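Local coordinates for CYCLIN domain-containing protein (PDB 6Z3U) that probably regulates a cyclin-dependent serine/threonine protein kinase, as the cyclin H-type subunit of the CAK complex, at residues A10-R13 against Q17-L20; E19-S24 against F121-S126; T44-S49 against R361-W366; M240-S245 against D327-E332. All coordinates share one frame; numbering follows the deposited sequence.

Contact 1. Residues A10-R13 against Q17-L20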
loop_
_atom_site.group_PDB
_atom_site.type_symbol
_atom_site.label_atom_id
_atom_site.label_comp_id
_atom_site.label_asym_id
_atom_site.label_seq_id
_atom_site.Cartn_x
_atom_site.Cartn_y
_atom_site.Cartn_z
ATOM N N ALA A 10 2.971 -2.461 -18.410
ATOM C CA ALA A 10 4.282 -2.790 -17.861
ATOM C C ALA A 10 4.333 -2.508 -16.366
ATOM O O ALA A 10 4.866 -3.311 -15.591
ATOM C CB ALA A 10 5.369 -2.001 -18.590
ATOM N N ARG A 11 3.783 -1.368 -15.942
ATOM C CA ARG A 11 3.791 -1.029 -14.522
ATOM C C ARG A 11 2.932 -1.991 -13.714
ATOM O O ARG A 11 3.249 -2.269 -12.553
ATOM C CB ARG A 11 3.335 0.419 -14.331
ATOM C CG ARG A 11 3.426 0.921 -12.894
ATOM C CD ARG A 11 3.850 2.391 -12.837
ATOM N NE ARG A 11 2.767 3.333 -13.129
ATOM C CZ ARG A 11 2.222 4.180 -12.255
ATOM N NH1 ARG A 11 1.247 4.989 -12.646
ATOM N NH2 ARG A 11 2.641 4.228 -10.996
ATOM N N TYR A 12 1.854 -2.513 -14.302
ATOM C CA TYR A 12 1.031 -3.475 -13.577
ATOM C C TYR A 12 1.790 -4.773 -13.326
ATOM O O TYR A 12 1.698 -5.351 -12.237
ATOM C CB TYR A 12 -0.261 -3.760 -14.343
ATOM C CG TYR A 12 -1.157 -4.752 -13.635
ATOM C CD1 TYR A 12 -2.060 -4.335 -12.666
ATOM C CD2 TYR A 12 -1.086 -6.110 -13.922
ATOM C CE1 TYR A 12 -2.874 -5.240 -12.010
ATOM C CE2 TYR A 12 -1.895 -7.022 -13.270
ATOM C CZ TYR A 12 -2.786 -6.582 -12.315
ATOM O OH TYR A 12 -3.593 -7.487 -11.666
ATOM N N ARG A 13 2.549 -5.246 -14.319
ATOM C CA ARG A 13 3.262 -6.511 -14.180
ATOM C C ARG A 13 4.349 -6.475 -13.114
ATOM O O ARG A 13 4.918 -7.528 -12.806
ATOM C CB ARG A 13 3.883 -6.926 -15.514
ATOM C CG ARG A 13 2.871 -7.399 -16.541
ATOM C CD ARG A 13 3.554 -7.919 -17.795
ATOM N NE ARG A 13 2.637 -7.993 -18.931
ATOM C CZ ARG A 13 2.657 -7.178 -19.985
ATOM N NH1 ARG A 13 1.769 -7.342 -20.955
ATOM N NH2 ARG A 13 3.558 -6.208 -20.080
ATOM N N GLN A 17 0.686 -8.605 -7.001
ATOM C CA GLN A 17 -0.505 -9.316 -7.445
ATOM C C GLN A 17 -0.241 -10.117 -8.713
ATOM O O GLN A 17 -0.848 -11.176 -8.914
ATOM C CB GLN A 17 -1.646 -8.322 -7.669
ATOM C CG GLN A 17 -2.938 -8.952 -8.164
ATOM C CD GLN A 17 -4.156 -8.094 -7.870
ATOM O OE1 GLN A 17 -4.208 -7.400 -6.855
ATOM N NE2 GLN A 17 -5.142 -8.137 -8.761
ATOM N N TYR A 18 0.656 -9.638 -9.574
ATOM C CA TYR A 18 0.926 -10.319 -10.835
ATOM C C TYR A 18 2.024 -11.368 -10.695
ATOM O O TYR A 18 1.856 -12.508 -11.139
ATOM C CB TYR A 18 1.314 -9.302 -11.913
ATOM C CG TYR A 18 1.685 -9.937 -13.234
ATOM C CD1 TYR A 18 0.710 -10.263 -14.166
ATOM C CD2 TYR A 18 3.008 -10.213 -13.548
ATOM C CE1 TYR A 18 1.041 -10.848 -15.378
ATOM C CE2 TYR A 18 3.351 -10.797 -14.756
ATOM C CZ TYR A 18 2.365 -11.113 -15.667
ATOM O OH TYR A 18 2.702 -11.694 -16.870
ATOM N N GLU A 19 3.154 -10.997 -10.093
ATOM C CA GLU A 19 4.280 -11.921 -10.026
ATOM C C GLU A 19 4.034 -13.049 -9.031
ATOM O O GLU A 19 4.584 -14.143 -9.192
ATOM C CB GLU A 19 5.559 -11.163 -9.664
ATOM C CG GLU A 19 5.615 -10.646 -8.229
ATOM C CD GLU A 19 6.992 -10.129 -7.843
ATOM O OE1 GLU A 19 7.560 -9.310 -8.599
ATOM O OE2 GLU A 19 7.507 -10.545 -6.781
ATOM N N LEU A 20 3.213 -12.810 -8.011
ATOM C CA LEU A 20 3.026 -13.755 -6.916
ATOM C C LEU A 20 1.647 -14.389 -6.871
ATOM O O LEU A 20 1.532 -15.562 -6.513
ATOM C CB LEU A 20 3.292 -13.058 -5.576
ATOM C CG LEU A 20 4.561 -13.429 -4.806
ATOM C CD1 LEU A 20 5.818 -13.361 -5.652
ATOM C CD2 LEU A 20 4.687 -12.497 -3.605
#
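Arg13 lies along the ring of Tyr18, and this pair carries the contact between two short N-terminal helices, 7-12 and 16-19. The main interaction is CH-pi. Arg13 CG sits over the centre of one face of the Tyr18 ring, 3.9 Å from the ring centroid and 12° off the ring normal. Arg13 CB reaches CD2 and CE2 of the same ring, and CD comes to 4.0 Å from Tyr18 OH. The two side chains point the same way. Beyond CG the Arg13 chain stays extended, which carries its guanidinium to the hydroxyl end of the tyrosine.

Polar groups gather at that end. Arg13 NE forms a salt bridge, and Tyr18 OH a hydrogen bond, with Glu65 OE2 of the RING-type protein chain. The guanidinium and ring planes stand 72° apart, with Tyr18 OH near the guanidinium edge. Shortened to an alanine, Tyr18 would probably no longer cover the Arg13 chain, and Glu65 would lose one of its partners.

Apolar contact continues at the base of the ring. Tyr12 CE2 packs at 4.2 Å on Tyr18 CB. A first torsion of -180° swings the Tyr12 ring out past this CB, which brings Tyr12 OH to 3.9 Å from Gln17 CG. Gln17 OE1 accepts from Lys186 N.

A link of three residues joins the two helices, and the contacts of Tyr18 with Arg13 and Tyr12 close the corner between them. Tyr12 and Gln17 both rest on Pro236 at the start of helix 236-247, while the RING-type chain packs against Arg13 and Tyr18.

Contact 2. Residues E19-S24 against F121-S126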
loop_
_atom_site.group_PDB
_atom_site.type_symbol
_atom_site.label_atom_id
_atom_site.label_comp_id
_atom_site.label_asym_id
_atom_site.label_seq_id
_atom_site.Cartn_x
_atom_site.Cartn_y
_atom_site.Cartn_z
ATOM N N GLU A 19 3.154 -10.997 -10.093
ATOM C CA GLU A 19 4.280 -11.921 -10.026
ATOM C C GLU A 19 4.034 -13.049 -9.031
ATOM O O GLU A 19 4.584 -14.143 -9.192
ATOM C CB GLU A 19 5.559 -11.163 -9.664
ATOM C CG GLU A 19 5.615 -10.646 -8.229
ATOM C CD GLU A 19 6.992 -10.129 -7.843
ATOM O OE1 GLU A 19 7.560 -9.310 -8.599
ATOM O OE2 GLU A 19 7.507 -10.545 -6.781
ATOM N N LEU A 20 3.213 -12.810 -8.011
ATOM C CA LEU A 20 3.026 -13.755 -6.916
ATOM C C LEU A 20 1.647 -14.389 -6.871
ATOM O O LEU A 20 1.532 -15.562 -6.513
ATOM C CB LEU A 20 3.292 -13.058 -5.576
ATOM C CG LEU A 20 4.561 -13.429 -4.806
ATOM C CD1 LEU A 20 5.818 -13.361 -5.652
ATOM C CD2 LEU A 20 4.687 -12.497 -3.605
ATOM N N TRP A 21 0.594 -13.650 -7.212
ATOM C CA TRP A 21 -0.777 -14.122 -7.048
ATOM C C TRP A 21 -1.561 -13.987 -8.343
ATOM O O TRP A 21 -2.731 -13.590 -8.350
ATOM C CB TRP A 21 -1.470 -13.375 -5.912
ATOM C CG TRP A 21 -0.819 -13.607 -4.590
ATOM C CD1 TRP A 21 -0.033 -12.735 -3.896
ATOM C CD2 TRP A 21 -0.886 -14.801 -3.803
ATOM N NE1 TRP A 21 0.388 -13.309 -2.722
ATOM C CE2 TRP A 21 -0.122 -14.578 -2.642
ATOM C CE3 TRP A 21 -1.521 -16.035 -3.968
ATOM C CZ2 TRP A 21 0.024 -15.544 -1.648
ATOM C CZ3 TRP A 21 -1.376 -16.991 -2.980
ATOM C CH2 TRP A 21 -0.609 -16.740 -1.836
ATOM N N SER A 22 -0.924 -14.322 -9.463
ATOM C CA SER A 22 -1.594 -14.409 -10.754
ATOM C C SER A 22 -1.076 -15.653 -11.456
ATOM O O SER A 22 0.128 -15.770 -11.702
ATOM C CB SER A 22 -1.349 -13.159 -11.605
ATOM O OG SER A 22 -2.031 -12.032 -11.075
ATOM N N PHE A 23 -1.980 -16.583 -11.759
ATOM C CA PHE A 23 -1.620 -17.851 -12.371
ATOM C C PHE A 23 -2.664 -18.216 -13.415
ATOM O O PHE A 23 -3.683 -17.539 -13.573
ATOM C CB PHE A 23 -1.515 -18.974 -11.331
ATOM C CG PHE A 23 -1.078 -18.506 -9.974
ATOM C CD1 PHE A 23 0.267 -18.356 -9.679
ATOM C CD2 PHE A 23 -2.011 -18.230 -8.988
ATOM C CE1 PHE A 23 0.673 -17.928 -8.429
ATOM C CE2 PHE A 23 -1.612 -17.805 -7.735
ATOM C CZ PHE A 23 -0.269 -17.656 -7.454
ATOM N N SER A 24 -2.393 -19.298 -14.133
ATOM C CA SER A 24 -3.370 -19.886 -15.030
ATOM C C SER A 24 -4.270 -20.852 -14.260
ATOM O O SER A 24 -3.863 -21.392 -13.226
ATOM C CB SER A 24 -2.670 -20.629 -16.162
ATOM O OG SER A 24 -2.015 -21.792 -15.680
ATOM N N PHE A 121 -4.649 -17.053 1.453
ATOM C CA PHE A 121 -4.131 -17.837 2.568
ATOM C C PHE A 121 -4.355 -19.326 2.339
ATOM O O PHE A 121 -3.467 -20.144 2.607
ATOM C CB PHE A 121 -4.796 -17.391 3.871
ATOM C CG PHE A 121 -4.360 -18.176 5.078
ATOM C CD1 PHE A 121 -3.193 -17.848 5.750
ATOM C CD2 PHE A 121 -5.117 -19.241 5.541
ATOM C CE1 PHE A 121 -2.791 -18.568 6.862
ATOM C CE2 PHE A 121 -4.717 -19.964 6.650
ATOM C CZ PHE A 121 -3.554 -19.628 7.310
ATOM N N TYR A 122 -5.531 -19.693 1.831
ATOM C CA TYR A 122 -5.939 -21.085 1.716
ATOM C C TYR A 122 -5.616 -21.691 0.354
ATOM O O TYR A 122 -6.196 -22.722 -0.006
ATOM C CB TYR A 122 -7.433 -21.210 2.023
ATOM C CG TYR A 122 -7.716 -21.243 3.509
ATOM C CD1 TYR A 122 -7.077 -22.159 4.330
ATOM C CD2 TYR A 122 -8.595 -20.339 4.096
ATOM C CE1 TYR A 122 -7.314 -22.194 5.682
ATOM C CE2 TYR A 122 -8.840 -20.367 5.457
ATOM C CZ TYR A 122 -8.192 -21.298 6.243
ATOM O OH TYR A 122 -8.412 -21.351 7.597
ATOM N N ILE A 123 -4.719 -21.081 -0.417
ATOM C CA ILE A 123 -4.161 -21.709 -1.588
ATOM C C ILE A 123 -2.736 -22.147 -1.313
ATOM O O ILE A 123 -2.282 -23.170 -1.855
ATOM C CB ILE A 123 -4.214 -20.765 -2.827
ATOM C CG1 ILE A 123 -3.457 -21.383 -4.002
ATOM C CG2 ILE A 123 -3.666 -19.398 -2.479
ATOM C CD1 ILE A 123 -3.738 -20.715 -5.319
ATOM N N THR A 124 -2.037 -21.430 -0.440
ATOM C CA THR A 124 -0.766 -21.893 0.080
ATOM C C THR A 124 -0.931 -22.801 1.288
ATOM O O THR A 124 -0.005 -23.553 1.613
ATOM C CB THR A 124 0.134 -20.717 0.480
ATOM O OG1 THR A 124 -0.539 -19.895 1.442
ATOM C CG2 THR A 124 0.496 -19.871 -0.732
ATOM N N ASN A 125 -2.084 -22.747 1.952
ATOM C CA ASN A 125 -2.367 -23.555 3.125
ATOM C C ASN A 125 -3.683 -24.285 2.912
ATOM O O ASN A 125 -4.562 -23.815 2.183
ATOM C CB ASN A 125 -2.447 -22.698 4.394
ATOM C CG ASN A 125 -1.147 -21.990 4.699
ATOM O OD1 ASN A 125 -0.075 -22.594 4.667
ATOM N ND2 ASN A 125 -1.232 -20.700 4.985
ATOM N N SER A 126 -3.802 -25.448 3.536
ATOM C CA SER A 126 -5.000 -26.264 3.422
ATOM C C SER A 126 -5.967 -25.957 4.554
ATOM O O SER A 126 -5.566 -25.551 5.647
ATOM C CB SER A 126 -4.646 -27.751 3.434
ATOM O OG SER A 126 -5.698 -28.499 4.019
#
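Trp21 meets Ile123 and Thr124 at the C-terminal end of helix 108-124, a helix of the first cyclin repeat. The tryptophan belongs to the loop that leads from helix 16-19 into helix 25-48. This is apolar packing of that loop on the cyclin fold.

From Trp21 CB, the first torsion (chi1 -63°) places CG anti to the carbonyl carbon. The indole then extends toward helix 108-124. On its five-membered ring, NE1 donates a hydrogen bond to Ile179 O. The six-membered ring does the touching. Its CZ3 is 3.4 Å from Ile123 CG2, which lies at the ring edge, near the plane. The next atom, CH2, meets Thr124 CG2 at 3.5 Å. The two methyls therefore meet neighbouring atoms of the indole's far edge. The Ile123 and Trp21 side chains run antiparallel where they overlap, while that of Thr124 lies roughly perpendicular to Trp21.

Thr124 turns its methyl to the indole and its hydroxyl elsewhere: OG1 is hydrogen-bonded to Gly178 O. The side chains of Phe23 and Ile123 also pack on Leu28 of helix 25-48, which borders the contact. Ile123 extends its longer branch to Phe23, with CG1 anti to the backbone N (chi1 173°). At its tip, Ile123 CD1 lies 4.3 Å from Phe23 CE2.

Contact 3. Residues T44-S49 against R361-W366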
loop_
_atom_site.group_PDB
_atom_site.type_symbol
_atom_site.label_atom_id
_atom_site.label_comp_id
_atom_site.label_asym_id
_atom_site.label_seq_id
_atom_site.Cartn_x
_atom_site.Cartn_y
_atom_site.Cartn_z
ATOM N N THR A 44 -1.306 -37.352 8.230
ATOM C CA THR A 44 -1.260 -38.806 8.340
ATOM C C THR A 44 -0.029 -39.259 9.118
ATOM O O THR A 44 -0.120 -40.115 10.003
ATOM C CB THR A 44 -1.277 -39.434 6.943
ATOM O OG1 THR A 44 -2.541 -39.186 6.317
ATOM C CG2 THR A 44 -1.037 -40.932 7.017
ATOM N N GLU A 45 1.136 -38.693 8.795
ATOM C CA GLU A 45 2.358 -39.053 9.505
ATOM C C GLU A 45 2.237 -38.782 11.001
ATOM O O GLU A 45 2.653 -39.605 11.825
ATOM C CB GLU A 45 3.539 -38.279 8.915
ATOM C CG GLU A 45 4.884 -38.587 9.554
ATOM C CD GLU A 45 6.037 -37.869 8.869
ATOM O OE1 GLU A 45 5.777 -37.056 7.957
ATOM O OE2 GLU A 45 7.203 -38.117 9.245
ATOM N N ARG A 46 1.661 -37.636 11.369
ATOM C CA ARG A 46 1.535 -37.281 12.780
ATOM C C ARG A 46 0.629 -38.256 13.522
ATOM O O ARG A 46 0.915 -38.633 14.665
ATOM C CB ARG A 46 1.013 -35.849 12.912
ATOM C CG ARG A 46 0.499 -35.469 14.301
ATOM C CD ARG A 46 1.633 -35.438 15.311
ATOM N NE ARG A 46 1.154 -35.266 16.679
ATOM C CZ ARG A 46 1.892 -34.792 17.682
ATOM N NH1 ARG A 46 1.366 -34.674 18.893
ATOM N NH2 ARG A 46 3.153 -34.434 17.479
ATOM N N LEU A 47 -0.474 -38.668 12.893
ATOM C CA LEU A 47 -1.467 -39.481 13.590
ATOM C C LEU A 47 -0.875 -40.796 14.085
ATOM O O LEU A 47 -1.224 -41.269 15.173
ATOM C CB LEU A 47 -2.663 -39.744 12.675
ATOM C CG LEU A 47 -3.634 -38.577 12.480
ATOM C CD1 LEU A 47 -4.711 -38.945 11.465
ATOM C CD2 LEU A 47 -4.263 -38.144 13.799
ATOM N N LEU A 48 0.015 -41.409 13.300
ATOM C CA LEU A 48 0.566 -42.703 13.694
ATOM C C LEU A 48 1.260 -42.636 15.050
ATOM O O LEU A 48 1.296 -43.635 15.776
ATOM C CB LEU A 48 1.535 -43.225 12.631
ATOM C CG LEU A 48 1.009 -43.605 11.240
ATOM C CD1 LEU A 48 -0.404 -43.110 10.958
ATOM C CD2 LEU A 48 1.976 -43.107 10.169
ATOM N N SER A 49 1.805 -41.480 15.413
ATOM C CA SER A 49 2.490 -41.339 16.692
ATOM C C SER A 49 1.555 -40.762 17.750
ATOM O O SER A 49 0.904 -41.507 18.485
ATOM C CB SER A 49 3.721 -40.448 16.537
ATOM O OG SER A 49 4.546 -40.915 15.484
ATOM N N ARG A 361 -8.669 -33.048 11.032
ATOM C CA ARG A 361 -7.927 -31.802 11.121
ATOM C C ARG A 361 -6.601 -32.002 11.854
ATOM O O ARG A 361 -6.399 -32.974 12.587
ATOM C CB ARG A 361 -8.755 -30.740 11.843
ATOM C CG ARG A 361 -9.149 -31.127 13.262
ATOM C CD ARG A 361 -10.032 -30.070 13.895
ATOM N NE ARG A 361 -10.433 -30.411 15.257
ATOM C CZ ARG A 361 -9.642 -30.303 16.319
ATOM N NH1 ARG A 361 -8.391 -29.881 16.185
ATOM N NH2 ARG A 361 -10.098 -30.628 17.521
ATOM N N ASP A 362 -5.691 -31.061 11.642
ATOM C CA ASP A 362 -4.401 -31.079 12.326
ATOM C C ASP A 362 -4.615 -30.860 13.819
ATOM O O ASP A 362 -5.234 -29.860 14.203
ATOM C CB ASP A 362 -3.493 -29.997 11.751
ATOM C CG ASP A 362 -2.048 -30.152 12.181
ATOM O OD1 ASP A 362 -1.805 -30.444 13.371
ATOM O OD2 ASP A 362 -1.153 -29.977 11.327
ATOM N N PRO A 363 -4.133 -31.752 14.690
ATOM C CA PRO A 363 -4.419 -31.585 16.124
ATOM C C PRO A 363 -3.621 -30.477 16.793
ATOM O O PRO A 363 -4.097 -29.910 17.785
ATOM C CB PRO A 363 -4.070 -32.959 16.712
ATOM C CG PRO A 363 -3.058 -33.518 15.780
ATOM C CD PRO A 363 -3.413 -33.008 14.411
ATOM N N ASP A 364 -2.423 -30.156 16.301
ATOM C CA ASP A 364 -1.565 -29.183 16.970
ATOM C C ASP A 364 -1.797 -27.757 16.489
ATOM O O ASP A 364 -1.694 -26.813 17.282
ATOM C CB ASP A 364 -0.097 -29.555 16.764
ATOM C CG ASP A 364 0.183 -30.997 17.097
ATOM O OD1 ASP A 364 -0.124 -31.414 18.232
ATOM O OD2 ASP A 364 0.707 -31.717 16.223
ATOM N N ARG A 365 -2.094 -27.572 15.205
ATOM C CA ARG A 365 -2.211 -26.239 14.635
ATOM C C ARG A 365 -3.627 -25.675 14.671
ATOM O O ARG A 365 -3.796 -24.472 14.445
ATOM C CB ARG A 365 -1.724 -26.227 13.182
ATOM C CG ARG A 365 -0.237 -26.467 12.985
ATOM C CD ARG A 365 0.106 -26.383 11.499
ATOM N NE ARG A 365 1.451 -25.865 11.251
ATOM C CZ ARG A 365 2.547 -26.603 11.111
ATOM N NH1 ARG A 365 3.710 -26.005 10.885
ATOM N NH2 ARG A 365 2.492 -27.926 11.196
ATOM N N TRP A 366 -4.643 -26.490 14.947
ATOM C CA TRP A 366 -6.009 -25.981 14.885
ATOM C C TRP A 366 -6.238 -24.905 15.942
ATOM O O TRP A 366 -6.933 -23.914 15.689
ATOM C CB TRP A 366 -7.006 -27.124 15.056
ATOM C CG TRP A 366 -8.356 -26.834 14.473
ATOM C CD1 TRP A 366 -9.484 -26.469 15.148
ATOM C CD2 TRP A 366 -8.720 -26.896 13.087
ATOM N NE1 TRP A 366 -10.528 -26.302 14.269
ATOM C CE2 TRP A 366 -10.086 -26.561 12.998
ATOM C CE3 TRP A 366 -8.025 -27.209 11.915
ATOM C CZ2 TRP A 366 -10.767 -26.519 11.782
ATOM C CZ3 TRP A 366 -8.703 -27.172 10.709
ATOM C CH2 TRP A 366 -10.060 -26.828 10.653
#
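An Asx turn at Asp362 presents Pro363 and Asp364 to Arg46, on the last turns of helix 25-48. The turn lies in the loop between helices 343-358 and 368-380. Asp362 OD1 accepts from Asp364 N at 3.0 Å, with an N-H...O angle of 148°. The donor comes on the anti side of the carboxylate. Arg365 N adds a weak bond to the same oxygen. These bonds fix the backbone that holds Asp364.

Across the contact, the only ion pair is long. Arg46 NE and Asp364 OD2 are 3.6 Å apart. The oxygen sits over the centre of one guanidinium face, well out of its plane, and no N-H points at it. The attraction is therefore one of charge alone. Guanidinium and carboxylate planes are nearly perpendicular, 84° apart. The other carboxylate oxygen, Asp364 OD1, lies 3.6 Å from Arg46 NH1. Were Asp364 an asparagine, the Arg46 guanidinium would probably lose this opposite charge and be freer to turn in solvent.

The surface setting fits such a loose pairing. Arg46 is exposed, and the modelled chain breaks off after Ser49. Nearby, Arg365 makes a salt bridge to Glu82 of the kinase chain, so the same turn also faces the kinase.

The rest is light apolar contact. Arg46 bends at chi2 (67°), which turns the guanidinium toward Asp364 while the aliphatic start of the chain stays beside the proline. There Arg46 CG lies 4.3 Å from Pro363 CG.

Contact 4. Residues M240-S245 against D327-E332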
loop_
_atom_site.group_PDB
_atom_site.type_symbol
_atom_site.label_atom_id
_atom_site.label_comp_id
_atom_site.label_asym_id
_atom_site.label_seq_id
_atom_site.Cartn_x
_atom_site.Cartn_y
_atom_site.Cartn_z
ATOM N N MET A 240 -13.074 -5.338 -14.224
ATOM C CA MET A 240 -13.974 -4.189 -14.212
ATOM C C MET A 240 -14.811 -4.134 -15.484
ATOM O O MET A 240 -16.032 -3.951 -15.430
ATOM C CB MET A 240 -13.168 -2.901 -14.035
ATOM C CG MET A 240 -13.993 -1.632 -14.131
ATOM S SD MET A 240 -14.116 -1.020 -15.819
ATOM C CE MET A 240 -15.863 -0.652 -15.917
ATOM N N LEU A 241 -14.167 -4.281 -16.645
ATOM C CA LEU A 241 -14.908 -4.284 -17.902
ATOM C C LEU A 241 -15.887 -5.449 -17.970
ATOM O O LEU A 241 -16.969 -5.320 -18.553
ATOM C CB LEU A 241 -13.937 -4.334 -19.084
ATOM C CG LEU A 241 -13.092 -3.079 -19.325
ATOM C CD1 LEU A 241 -11.943 -3.382 -20.273
ATOM C CD2 LEU A 241 -13.948 -1.947 -19.873
ATOM N N ALA A 242 -15.535 -6.588 -17.367
ATOM C CA ALA A 242 -16.425 -7.743 -17.400
ATOM C C ALA A 242 -17.692 -7.489 -16.593
ATOM O O ALA A 242 -18.798 -7.802 -17.048
ATOM C CB ALA A 242 -15.695 -8.980 -16.878
ATOM N N ALA A 243 -17.555 -6.911 -15.397
ATOM C CA ALA A 243 -18.735 -6.589 -14.602
ATOM C C ALA A 243 -19.609 -5.564 -15.310
ATOM O O ALA A 243 -20.841 -5.644 -15.258
ATOM C CB ALA A 243 -18.316 -6.077 -13.224
ATOM N N LEU A 244 -18.988 -4.590 -15.981
ATOM C CA LEU A 244 -19.757 -3.629 -16.766
ATOM C C LEU A 244 -20.385 -4.297 -17.983
ATOM O O LEU A 244 -21.518 -3.976 -18.359
ATOM C CB LEU A 244 -18.863 -2.462 -17.188
ATOM C CG LEU A 244 -19.479 -1.431 -18.138
ATOM C CD1 LEU A 244 -20.716 -0.785 -17.530
ATOM C CD2 LEU A 244 -18.451 -0.369 -18.502
ATOM N N SER A 245 -19.662 -5.230 -18.611
ATOM C CA SER A 245 -20.219 -5.948 -19.752
ATOM C C SER A 245 -21.461 -6.734 -19.359
ATOM O O SER A 245 -22.391 -6.870 -20.161
ATOM C CB SER A 245 -19.166 -6.885 -20.346
ATOM O OG SER A 245 -19.612 -7.436 -21.573
ATOM N N ASP A 327 -17.765 -14.857 -18.414
ATOM C CA ASP A 327 -18.393 -16.146 -18.144
ATOM C C ASP A 327 -18.063 -16.644 -16.742
ATOM O O ASP A 327 -18.915 -17.241 -16.073
ATOM C CB ASP A 327 -17.955 -17.165 -19.197
ATOM C CG ASP A 327 -18.468 -16.826 -20.587
ATOM O OD1 ASP A 327 -19.593 -16.295 -20.697
ATOM O OD2 ASP A 327 -17.742 -17.085 -21.570
ATOM N N MET A 328 -16.832 -16.413 -16.280
ATOM C CA MET A 328 -16.466 -16.825 -14.928
ATOM C C MET A 328 -17.301 -16.095 -13.884
ATOM O O MET A 328 -17.744 -16.698 -12.899
ATOM C CB MET A 328 -14.975 -16.580 -14.690
ATOM C CG MET A 328 -14.500 -17.005 -13.310
ATOM S SD MET A 328 -12.702 -17.070 -13.154
ATOM C CE MET A 328 -12.481 -18.765 -12.615
ATOM N N LEU A 329 -17.527 -14.794 -14.082
ATOM C CA LEU A 329 -18.293 -14.016 -13.113
ATOM C C LEU A 329 -19.761 -14.427 -13.096
ATOM O O LEU A 329 -20.394 -14.444 -12.034
ATOM C CB LEU A 329 -18.168 -12.525 -13.428
ATOM C CG LEU A 329 -17.073 -11.755 -12.691
ATOM C CD1 LEU A 329 -15.716 -12.419 -12.865
ATOM C CD2 LEU A 329 -17.035 -10.311 -13.171
ATOM N N SER A 330 -20.321 -14.755 -14.261
ATOM C CA SER A 330 -21.748 -15.041 -14.345
ATOM C C SER A 330 -22.172 -16.204 -13.454
ATOM O O SER A 330 -23.344 -16.277 -13.068
ATOM C CB SER A 330 -22.131 -15.340 -15.795
ATOM O OG SER A 330 -21.587 -16.579 -16.216
ATOM N N LYS A 331 -21.254 -17.112 -13.121
ATOM C CA LYS A 331 -21.604 -18.286 -12.330
ATOM C C LYS A 331 -21.838 -17.974 -10.857
ATOM O O LYS A 331 -22.321 -18.850 -10.130
ATOM C CB LYS A 331 -20.503 -19.341 -12.461
ATOM C CG LYS A 331 -20.428 -19.985 -13.838
ATOM C CD LYS A 331 -19.206 -20.882 -13.981
ATOM C CE LYS A 331 -17.923 -20.067 -13.932
ATOM N NZ LYS A 331 -16.719 -20.857 -14.305
ATOM N N GLU A 332 -21.514 -16.765 -10.396
ATOM C CA GLU A 332 -21.707 -16.385 -9.000
ATOM C C GLU A 332 -22.110 -14.909 -8.930
ATOM O O GLU A 332 -21.415 -14.059 -8.382
ATOM C CB GLU A 332 -20.445 -16.666 -8.185
ATOM C CG GLU A 332 -20.712 -17.221 -6.792
ATOM C CD GLU A 332 -21.400 -18.578 -6.815
ATOM O OE1 GLU A 332 -20.936 -19.473 -7.553
ATOM O OE2 GLU A 332 -22.403 -18.751 -6.089
#
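Leu329 O takes a hydrogen bond from Glu332 N at 3.1 Å and a weak one from Ser224 OG. It lies near the end of helix 313-330, in the C-terminal cyclin repeat, where this helix packs on helix 236-247. The side chain of the same leucine makes the contact.

Both helices belong to the helical cyclin fold, and they meet through small residues. One methyl of Leu329, CD2, does all the close touching. It lies 4.2 Å from Ala242 CB and 4.4 Å from Ala243 CB. It also comes to 4.1 Å from Ala243 N, on the backbone itself. CD2 thus rests where the two consecutive alanines meet. With chi2 at 54°, CD2 is the branch that continues the chain away from CA, so it reaches farthest toward helix 236-247. The short alanine side chains let the helices come close: the CA atoms of Ala243 and Leu329 are 7.6 Å apart. No hydrogen bond crosses between the two segments.

All three residues are buried, and neighbours complete the packing. Ala242 also touches Ile322 and Cys325, earlier on helix 313-330. Ala243 packs on Ile220 and Leu221 of helix 207-221. A polar tie joins the helices just beyond, where Ser245 O is hydrogen-bonded to Arg326 NH2.

Ser330 follows Leu329 and turns its hydroxyl back on its own helix. Its OG donates to Asp327 O at 2.8 Å, with the donor tilted 29° from the carbonyl plane.

Contacts 1 and 4 are buried, contact 2 is partly buried, and contact 3 lies at the surface. Contacts 1 and 2 share Glu19 and Leu20 and are joined by a probable hydrogen bond from Ser22 to Gln17 O. Contacts 1 and 4 both involve helix 236-247, which contact 1 meets at its start. Helix 25-48 borders contact 2 and forms one side of contact 3. Chemistry follows place. Contacts 2 and 4 are apolar packing on cyclin-fold helices. Contact 1 adds polar groups turned to the RING-type chain. Contact 3 relies on a long ion pair. Contacts 3 and 4 lie on opposite sides of the chain's centre, their own centres about 41 Å apart.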